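6-phosphogluconolactonase (PDB 3NWP) probably catalyses the hydrolysis of 6-phosphogluconolactone to 6-phosphogluconate, the second step of the oxidative pentose phosphate pathway. Local coordinates at residues A22-A26 and L55-I61; K38-S44 and P129-L135; S64-L70 and N99-L105. All coordinates share one frame; numbering follows the deposited sequence. Where two conformers were deposited one is given.

Interaction 1 of 3, residues A22-A26 and L55-I61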
loop_
_atom_site.group_PDB
_atom_site.type_symbol
_atom_site.label_atom_id
_atom_site.label_comp_id
_atom_site.label_asym_id
_atom_site.label_seq_id
_atom_site.Cartn_x
_atom_site.Cartn_y
_atom_site.Cartn_z
ATOM N N ALA A 22 -10.493 -5.221 8.319
ATOM C CA ALA A 22 -9.548 -5.775 9.302
ATOM C C ALA A 22 -9.709 -7.274 9.430
ATOM O O ALA A 22 -8.707 -8.023 9.523
ATOM C CB ALA A 22 -9.720 -5.054 10.679
ATOM N N SER A 23 -10.950 -7.753 9.513
ATOM C CA SER A 23 -11.174 -9.198 9.592
ATOM C C SER A 23 -10.669 -9.947 8.364
ATOM O O SER A 23 -10.058 -11.008 8.502
ATOM C CB SER A 23 -12.667 -9.496 9.815
ATOM O OG SER A 23 -13.078 -8.962 11.042
ATOM N N LYS A 24 -10.933 -9.440 7.151
ATOM C CA LYS A 24 -10.463 -10.081 5.927
ATOM C C LYS A 24 -8.930 -10.129 5.888
ATOM O O LYS A 24 -8.353 -11.159 5.546
ATOM C CB LYS A 24 -11.007 -9.405 4.678
ATOM C CG LYS A 24 -12.498 -9.507 4.476
ATOM C CD LYS A 24 -12.930 -10.935 4.314
ATOM C CE LYS A 24 -14.444 -10.995 3.933
ATOM N NZ LYS A 24 -14.759 -12.382 3.488
ATOM N N ILE A 25 -8.262 -9.061 6.201
ATOM C CA ILE A 25 -6.805 -9.020 6.200
ATOM C C ILE A 25 -6.260 -9.968 7.223
ATOM O O ILE A 25 -5.354 -10.776 6.886
ATOM C CB ILE A 25 -6.302 -7.571 6.466
ATOM C CG1 ILE A 25 -6.604 -6.646 5.278
ATOM C CG2 ILE A 25 -4.775 -7.522 6.734
ATOM C CD1 ILE A 25 -6.483 -5.168 5.630
ATOM N N ALA A 26 -6.765 -9.924 8.442
ATOM C CA ALA A 26 -6.245 -10.801 9.480
ATOM C C ALA A 26 -6.387 -12.293 9.089
ATOM O O ALA A 26 -5.473 -13.094 9.286
ATOM C CB ALA A 26 -6.887 -10.483 10.876
ATOM N N LEU A 55 -7.669 -1.337 14.610
ATOM C CA LEU A 55 -8.455 -2.572 14.684
ATOM C C LEU A 55 -7.593 -3.787 14.382
ATOM O O LEU A 55 -7.638 -4.841 15.066
ATOM C CB LEU A 55 -9.626 -2.562 13.709
ATOM C CG LEU A 55 -10.764 -1.612 13.984
ATOM C CD1 LEU A 55 -11.861 -1.860 12.926
ATOM C CD2 LEU A 55 -11.386 -1.754 15.394
ATOM N N LEU A 56 -6.749 -3.668 13.353
ATOM C CA LEU A 56 -5.880 -4.778 12.992
ATOM C C LEU A 56 -4.936 -5.123 14.157
ATOM O O LEU A 56 -4.657 -6.285 14.408
ATOM C CB LEU A 56 -4.990 -4.411 11.797
ATOM C CG LEU A 56 -5.471 -4.754 10.446
ATOM C CD1 LEU A 56 -4.425 -4.216 9.414
ATOM C CD2 LEU A 56 -5.685 -6.301 10.238
ATOM N N SER A 57 -4.430 -4.093 14.860
ATOM C CA SER A 57 -3.506 -4.279 15.944
ATOM C C SER A 57 -4.076 -5.180 17.038
ATOM O O SER A 57 -3.285 -5.769 17.775
ATOM C CB SER A 57 -3.041 -2.961 16.531
ATOM O OG SER A 57 -3.976 -2.421 17.455
HETATM N N MSE A 58 -5.394 -5.253 17.166
HETATM C CA MSE A 58 -6.007 -6.063 18.212
HETATM C C MSE A 58 -6.347 -7.495 17.766
HETATM O O MSE A 58 -6.662 -8.344 18.626
HETATM C CB MSE A 58 -7.246 -5.353 18.788
HETATM C CG MSE A 58 -6.906 -4.189 19.697
HETATM SE SE MSE A 58 -6.118 -4.768 21.347
HETATM C CE MSE A 58 -7.751 -5.007 22.379
ATOM N N LYS A 59 -6.258 -7.797 16.451
ATOM C CA LYS A 59 -6.619 -9.129 15.943
ATOM C C LYS A 59 -5.666 -10.202 16.495
ATOM O O LYS A 59 -4.448 -9.997 16.488
ATOM C CB LYS A 59 -6.620 -9.146 14.414
ATOM C CG LYS A 59 -7.718 -8.300 13.767
ATOM C CD LYS A 59 -9.080 -8.905 13.990
ATOM C CE LYS A 59 -10.209 -8.037 13.410
ATOM N NZ LYS A 59 -11.534 -8.677 13.702
ATOM N N SER A 60 -6.229 -11.325 16.954
ATOM C CA SER A 60 -5.455 -12.417 17.507
ATOM C C SER A 60 -5.029 -13.401 16.408
ATOM O O SER A 60 -5.741 -14.336 16.065
ATOM C CB SER A 60 -6.277 -13.171 18.572
ATOM O OG SER A 60 -5.497 -14.206 19.174
ATOM N N ILE A 61 -3.941 -13.027 15.740
ATOM C CA ILE A 61 -3.278 -13.899 14.763
ATOM C C ILE A 61 -1.800 -13.954 15.162
ATOM O O ILE A 61 -1.344 -13.217 16.078
ATOM C CB ILE A 61 -3.459 -13.365 13.296
ATOM C CG1 ILE A 61 -2.841 -11.992 13.102
ATOM C CG2 ILE A 61 -4.967 -13.374 12.904
ATOM C CD1 ILE A 61 -2.594 -11.584 11.555
#
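Ala22, Ile25 and Ala26 meet Leu56 with no ring or other flat side-chain group on either side of the contact, and the side-chain contacts with Leu56 are aliphatic. One branch of Leu56, CD2, does the touching: it reaches into the helix 14-36 surface, 3.8 Å from Ile25 CG2 and 3.6 Å from the backbone oxygen of Ala22. The Ile25 and Leu56 side chains run roughly perpendicular. The small methyls of Ala22 and Ala26 allow residues 55-61 to come close, and Ala22 CB lies 3.9 Å from Leu55 CB.

Beyond the end of helix 50-58, Lys59 is laid along the same surface. Its CG packs 3.7 Å from Ala26 CB; a bend at chi2 (-70°) followed by an extended run carries NZ to 3.1 Å from Ser23 OG in the Ser23 conformer described, one of two. That hydroxyl is hydrogen-bonded to Gln19 O. Ile61 completes the seam, its CG2 branch 4.0 Å from Ala26 CB. Lys59 and Ser23 lie nearer the surface than Ile25, which is buried. Two successive crossover helices, 14-36 and 50-58, packed beside each other over the parallel part of the sheet are characteristic of a Rossmann-like alpha/beta fold.

Interaction 2 of 3, residues K38-S44 and P129-L135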
loop_
_atom_site.group_PDB
_atom_site.type_symbol
_atom_site.label_atom_id
_atom_site.label_comp_id
_atom_site.label_asym_id
_atom_site.label_seq_id
_atom_site.Cartn_x
_atom_site.Cartn_y
_atom_site.Cartn_z
ATOM N N LYS A 38 5.392 -17.972 7.415
ATOM C CA LYS A 38 5.562 -16.543 7.589
ATOM C C LYS A 38 4.682 -15.900 6.507
ATOM O O LYS A 38 4.484 -16.485 5.432
ATOM C CB LYS A 38 6.995 -16.102 7.358
ATOM C CG LYS A 38 8.042 -16.611 8.405
ATOM C CD LYS A 38 7.821 -15.915 9.787
ATOM C CE LYS A 38 8.793 -16.310 10.896
ATOM N NZ LYS A 38 8.396 -17.584 11.412
ATOM N N ALA A 39 4.172 -14.723 6.813
ATOM C CA ALA A 39 3.319 -13.999 5.894
ATOM C C ALA A 39 3.897 -12.611 5.717
ATOM O O ALA A 39 4.782 -12.199 6.446
ATOM C CB ALA A 39 1.906 -13.916 6.434
ATOM N N SER A 40 3.442 -11.912 4.672
ATOM C CA SER A 40 3.868 -10.540 4.415
ATOM C C SER A 40 2.677 -9.651 4.088
ATOM O O SER A 40 1.729 -10.037 3.389
ATOM C CB SER A 40 4.925 -10.452 3.328
ATOM O OG SER A 40 4.470 -11.009 2.133
ATOM N N LEU A 41 2.729 -8.457 4.671
ATOM C CA LEU A 41 1.730 -7.398 4.552
ATOM C C LEU A 41 2.401 -6.085 4.124
ATOM O O LEU A 41 3.411 -5.673 4.710
ATOM C CB LEU A 41 1.104 -7.190 5.890
ATOM C CG LEU A 41 0.137 -6.032 6.060
ATOM C CD1 LEU A 41 -1.133 -6.200 5.196
ATOM C CD2 LEU A 41 -0.250 -5.785 7.597
ATOM N N VAL A 42 1.836 -5.427 3.113
ATOM C CA VAL A 42 2.260 -4.093 2.695
ATOM C C VAL A 42 1.110 -3.184 3.016
ATOM O O VAL A 42 -0.047 -3.448 2.674
ATOM C CB VAL A 42 2.543 -4.045 1.201
ATOM C CG1 VAL A 42 2.854 -2.589 0.743
ATOM C CG2 VAL A 42 3.715 -5.064 0.822
ATOM N N VAL A 43 1.384 -2.090 3.711
ATOM C CA VAL A 43 0.388 -1.092 3.996
ATOM C C VAL A 43 0.762 0.296 3.442
ATOM O O VAL A 43 1.960 0.596 3.257
ATOM C CB VAL A 43 0.086 -0.959 5.485
ATOM C CG1 VAL A 43 -0.485 -2.331 6.022
ATOM C CG2 VAL A 43 1.354 -0.550 6.336
ATOM N N SER A 44 -0.257 1.133 3.254
ATOM C CA SER A 44 -0.100 2.490 2.815
ATOM C C SER A 44 -0.396 3.489 3.930
ATOM O O SER A 44 -1.013 3.150 4.943
ATOM C CB SER A 44 -0.995 2.750 1.591
ATOM O OG SER A 44 -0.675 1.874 0.514
ATOM N N PRO A 129 5.475 -14.056 -3.226
ATOM C CA PRO A 129 4.601 -12.884 -3.319
ATOM C C PRO A 129 4.064 -12.364 -2.004
ATOM O O PRO A 129 3.853 -13.128 -1.067
ATOM C CB PRO A 129 3.436 -13.352 -4.177
ATOM C CG PRO A 129 3.508 -14.771 -4.177
ATOM C CD PRO A 129 4.888 -15.188 -3.963
ATOM N N PHE A 130 3.807 -11.064 -1.931
ATOM C CA PHE A 130 3.211 -10.492 -0.770
ATOM C C PHE A 130 1.837 -11.107 -0.552
ATOM O O PHE A 130 1.057 -11.228 -1.497
ATOM C CB PHE A 130 3.061 -8.978 -0.873
ATOM C CG PHE A 130 4.345 -8.209 -1.058
ATOM C CD1 PHE A 130 5.370 -8.275 -0.135
ATOM C CD2 PHE A 130 4.458 -7.329 -2.089
ATOM C CE1 PHE A 130 6.541 -7.536 -0.318
ATOM C CE2 PHE A 130 5.635 -6.565 -2.259
ATOM C CZ PHE A 130 6.640 -6.680 -1.354
ATOM N N ASP A 131 1.495 -11.448 0.686
ATOM C CA ASP A 131 0.191 -12.067 0.907
ATOM C C ASP A 131 -0.959 -11.075 0.810
ATOM O O ASP A 131 -2.019 -11.373 0.221
ATOM C CB ASP A 131 0.158 -12.773 2.235
ATOM C CG ASP A 131 1.170 -13.921 2.254
ATOM O OD1 ASP A 131 1.027 -14.847 1.406
ATOM O OD2 ASP A 131 2.174 -13.849 2.994
ATOM N N VAL A 132 -0.767 -9.889 1.384
ATOM C CA VAL A 132 -1.806 -8.841 1.381
ATOM C C VAL A 132 -1.141 -7.471 1.148
ATOM O O VAL A 132 -0.124 -7.155 1.802
ATOM C CB VAL A 132 -2.556 -8.796 2.702
ATOM C CG1 VAL A 132 -3.580 -7.637 2.679
ATOM C CG2 VAL A 132 -3.302 -10.104 2.980
ATOM N N VAL A 133 -1.655 -6.717 0.198
ATOM C CA VAL A 133 -1.238 -5.331 -0.050
ATOM C C VAL A 133 -2.430 -4.446 0.123
ATOM O O VAL A 133 -3.486 -4.668 -0.489
ATOM C CB VAL A 133 -0.711 -5.189 -1.473
ATOM C CG1 VAL A 133 -0.386 -3.717 -1.836
ATOM C CG2 VAL A 133 0.527 -6.066 -1.681
ATOM N N VAL A 134 -2.298 -3.388 0.927
ATOM C CA VAL A 134 -3.363 -2.419 1.189
ATOM C C VAL A 134 -2.913 -1.091 0.590
ATOM O O VAL A 134 -1.878 -0.541 0.972
ATOM C CB VAL A 134 -3.663 -2.250 2.666
ATOM C CG1 VAL A 134 -4.938 -1.352 2.825
ATOM C CG2 VAL A 134 -3.848 -3.624 3.355
ATOM N N LEU A 135 -3.665 -0.632 -0.411
ATOM C CA LEU A 135 -3.413 0.582 -1.142
ATOM C C LEU A 135 -4.408 1.726 -0.836
ATOM O O LEU A 135 -5.563 1.463 -0.426
ATOM C CB LEU A 135 -3.398 0.299 -2.665
ATOM C CG LEU A 135 -2.368 -0.711 -3.166
ATOM C CD1 LEU A 135 -2.560 -0.789 -4.731
ATOM C CD2 LEU A 135 -0.957 -0.191 -2.823
HETATM O O HOH W 1 3.624 -16.101 2.815
#
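Asp131 OD2 is gripped twice: by the backbone N-H of Ser40, whose N lies 2.9 Å away on the anti lone pair, and by a water whose oxygen is 2.7 Å from OD2. The same water donates to Lys38 O and so ties the carboxylate to the start of strand 39-43. The other oxygen, OD1, forms salt bridges with Arg36 and Arg187.

Beyond Asp131 the strands pair in parallel, their axes 4.7 Å apart and 6° from parallel. Val132 N donates to Ser40 O, Val42 N to Val132 O, and Val134 N to Val42 O. At the far end Ser44 OG donates to Val134 O at 2.7 Å, on a lone pair in the carbonyl plane.

On one face Leu41 CD1 lies 3.8 Å from Val132 CG1. On the other Val42 CG2 sits over the centre of the Phe130 ring, 3.6 Å from its centroid, in a CH-pi contact; chi1 of Val42 (174°) sends CG1 away from the backbone N and leaves CG2 for the ring. Ser40 OG, hydrogen-bonded to Pro127 O, lies at the ring edge. Two adjacent parallel strands with apolar side chains on both faces are characteristic of the buried core of a Rossmann-like alpha/beta sheet.

Interaction 3 of 3, residues S64-L70 and N99-L105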
loop_
_atom_site.group_PDB
_atom_site.type_symbol
_atom_site.label_atom_id
_atom_site.label_comp_id
_atom_site.label_asym_id
_atom_site.label_seq_id
_atom_site.Cartn_x
_atom_site.Cartn_y
_atom_site.Cartn_z
ATOM N N SER A 64 3.799 -12.325 15.056
ATOM C CA SER A 64 5.252 -12.457 15.083
ATOM C C SER A 64 5.814 -13.193 13.868
ATOM O O SER A 64 7.014 -13.140 13.599
ATOM C CB SER A 64 5.742 -13.103 16.421
ATOM O OG SER A 64 5.282 -14.441 16.570
ATOM N N ASP A 65 4.942 -13.834 13.118
ATOM C CA ASP A 65 5.289 -14.533 11.896
ATOM C C ASP A 65 4.828 -13.692 10.683
ATOM O O ASP A 65 4.832 -14.220 9.564
ATOM C CB ASP A 65 4.653 -15.893 11.856
ATOM C CG ASP A 65 5.168 -16.804 12.980
ATOM O OD1 ASP A 65 6.403 -16.889 13.074
ATOM O OD2 ASP A 65 4.349 -17.424 13.679
ATOM N N VAL A 66 4.497 -12.418 10.900
ATOM C CA VAL A 66 4.058 -11.508 9.789
ATOM C C VAL A 66 5.113 -10.455 9.609
ATOM O O VAL A 66 5.476 -9.726 10.574
ATOM C CB VAL A 66 2.681 -10.865 10.060
ATOM C CG1 VAL A 66 2.302 -9.900 8.869
ATOM C CG2 VAL A 66 1.608 -11.921 10.332
ATOM N N TYR A 67 5.619 -10.323 8.377
ATOM C CA TYR A 67 6.530 -9.275 7.981
ATOM C C TYR A 67 5.737 -8.140 7.386
ATOM O O TYR A 67 4.851 -8.380 6.562
ATOM C CB TYR A 67 7.518 -9.796 6.939
ATOM C CG TYR A 67 8.534 -10.759 7.446
ATOM C CD1 TYR A 67 8.214 -12.076 7.662
ATOM C CD2 TYR A 67 9.866 -10.363 7.564
ATOM C CE1 TYR A 67 9.185 -12.993 8.103
ATOM C CE2 TYR A 67 10.836 -11.266 7.990
ATOM C CZ TYR A 67 10.476 -12.573 8.262
ATOM O OH TYR A 67 11.406 -13.497 8.688
ATOM N N ILE A 68 6.000 -6.898 7.817
ATOM C CA ILE A 68 5.239 -5.758 7.364
ATOM C C ILE A 68 6.138 -4.680 6.801
ATOM O O ILE A 68 7.212 -4.420 7.324
ATOM C CB ILE A 68 4.432 -5.135 8.509
ATOM C CG1 ILE A 68 3.569 -6.185 9.220
ATOM C CG2 ILE A 68 3.579 -3.979 7.949
ATOM C CD1 ILE A 68 2.753 -5.640 10.428
ATOM N N THR A 69 5.761 -4.116 5.656
ATOM C CA THR A 69 6.466 -2.974 5.115
ATOM C C THR A 69 5.470 -1.971 4.511
ATOM O O THR A 69 4.249 -2.141 4.618
ATOM C CB THR A 69 7.587 -3.380 4.134
ATOM O OG1 THR A 69 8.471 -2.252 3.919
ATOM C CG2 THR A 69 7.078 -3.912 2.788
ATOM N N LEU A 70 5.991 -0.910 3.910
ATOM C CA LEU A 70 5.244 0.206 3.379
ATOM C C LEU A 70 5.173 0.167 1.861
ATOM O O LEU A 70 6.138 -0.233 1.173
ATOM C CB LEU A 70 5.960 1.526 3.774
ATOM C CG LEU A 70 6.202 1.733 5.274
ATOM C CD1 LEU A 70 7.062 2.980 5.533
ATOM C CD2 LEU A 70 4.858 1.828 6.002
ATOM N N ASN A 99 3.949 -7.579 17.995
ATOM C CA ASN A 99 4.766 -8.739 17.788
ATOM C C ASN A 99 5.287 -8.939 16.325
ATOM O O ASN A 99 6.223 -9.706 16.033
ATOM C CB ASN A 99 3.969 -9.976 18.272
ATOM C CG ASN A 99 3.760 -10.006 19.762
ATOM O OD1 ASN A 99 4.705 -10.181 20.540
ATOM N ND2 ASN A 99 2.513 -9.851 20.187
ATOM N N ALA A 100 4.678 -8.201 15.396
ATOM C CA ALA A 100 5.041 -8.329 14.000
ATOM C C ALA A 100 6.435 -7.826 13.678
ATOM O O ALA A 100 7.049 -7.093 14.477
ATOM C CB ALA A 100 4.004 -7.626 13.125
ATOM N N LYS A 101 6.929 -8.228 12.509
ATOM C CA LYS A 101 8.279 -7.868 12.051
ATOM C C LYS A 101 8.235 -6.803 10.950
ATOM O O LYS A 101 8.130 -7.123 9.777
ATOM C CB LYS A 101 8.981 -9.112 11.477
ATOM C CG LYS A 101 9.378 -10.192 12.485
ATOM C CD LYS A 101 9.978 -11.440 11.779
ATOM C CE LYS A 101 10.740 -12.363 12.757
ATOM N NZ LYS A 101 9.896 -12.780 13.924
ATOM N N PHE A 102 8.357 -5.541 11.342
ATOM C CA PHE A 102 8.205 -4.379 10.473
ATOM C C PHE A 102 9.569 -3.907 9.949
ATOM O O PHE A 102 10.555 -3.839 10.706
ATOM C CB PHE A 102 7.537 -3.229 11.220
ATOM C CG PHE A 102 7.488 -1.959 10.442
ATOM C CD1 PHE A 102 6.571 -1.787 9.432
ATOM C CD2 PHE A 102 8.386 -0.933 10.665
ATOM C CE1 PHE A 102 6.526 -0.627 8.675
ATOM C CE2 PHE A 102 8.338 0.248 9.892
ATOM C CZ PHE A 102 7.400 0.418 8.937
ATOM N N ARG A 103 9.627 -3.562 8.663
ATOM C CA ARG A 103 10.777 -2.873 8.088
ATOM C C ARG A 103 10.311 -1.679 7.304
ATOM O O ARG A 103 9.463 -1.829 6.414
ATOM C CB ARG A 103 11.526 -3.812 7.152
ATOM C CG ARG A 103 12.849 -3.194 6.645
ATOM C CD ARG A 103 13.983 -3.494 7.569
ATOM N NE ARG A 103 14.411 -4.870 7.373
ATOM C CZ ARG A 103 15.371 -5.468 8.067
ATOM N NH1 ARG A 103 16.014 -4.817 9.036
ATOM N NH2 ARG A 103 15.681 -6.731 7.791
ATOM N N GLY A 104 10.793 -0.476 7.643
ATOM C CA GLY A 104 10.459 0.697 6.879
ATOM C C GLY A 104 11.348 0.791 5.650
ATOM O O GLY A 104 12.150 -0.107 5.356
ATOM N N LEU A 105 11.180 1.897 4.948
ATOM C CA LEU A 105 11.949 2.191 3.739
ATOM C C LEU A 105 12.993 3.282 3.946
ATOM O O LEU A 105 13.989 3.299 3.214
ATOM C CB LEU A 105 11.033 2.571 2.604
ATOM C CG LEU A 105 9.951 1.549 2.238
ATOM C CD1 LEU A 105 8.998 2.016 1.135
ATOM C CD2 LEU A 105 10.567 0.267 1.763
#
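This is a parallel strand pairing within a beta-alpha-beta unit: strand 66-74 and the short strand 101-102 lie next to each other, joined through helix 84-91. Three backbone hydrogen bonds set the register. Lys101 N donates to Val66 O (2.8 Å, 170° at the hydrogen), Ile68 N to Lys101 O, and Arg103 N to Ile68 O (2.9 Å). The Ile68 amide approaches its acceptor from above the carbonyl plane, whereas the other two donors come nearly end-on.

On one face Tyr67 and Lys101 extend in the same direction, flank to flank. In the conformer of Lys101 described, one of two, CD rests over a face of the Tyr67 ring, 4.0 Å from the centroid and displaced toward the rim. The chain stays extended until chi4 (55°), where it turns and brings NZ to Ser64 O at 2.9 Å. The Tyr67 ring also meets Phe126 edge-to-face.

The opposite face is apolar. Ile68 CD1 touches Ala100 CB at 3.6 Å, while Ile68 CG2 and Leu70 CD2 both lie at the edge of the Phe102 ring, near its plane. Val88 of helix 84-91 touches both Leu70 and Phe102, so the crossover helix packs against this face. Past the short strand, Leu105 CD1 leans on Leu70 CB. Thr69 closes the pairing with its side chain: its OG1, anti to the backbone N, donates to Arg103 O at 2.7 Å.

From the N terminus, helix 14-36 leads into strand 39-43, then helix 50-58 and strand 66-74. Interaction 1 joins the two helices and closes the loop that holds strand 39-43. Interaction 2 starts on that strand and reaches forward to strand 132-135, so its segments alternate with those of interaction 1. Interaction 3 follows interaction 1 in series and is nested inside the long loop closed by interaction 2. Strand 39-43 and strand 66-74 are sheet neighbours, and a salt bridge between Lys38 and Asp65 links interactions 2 and 3. Ile25 packs against Leu41, Val132 and Val134, seating the helix layer of interaction 1 on the sheet.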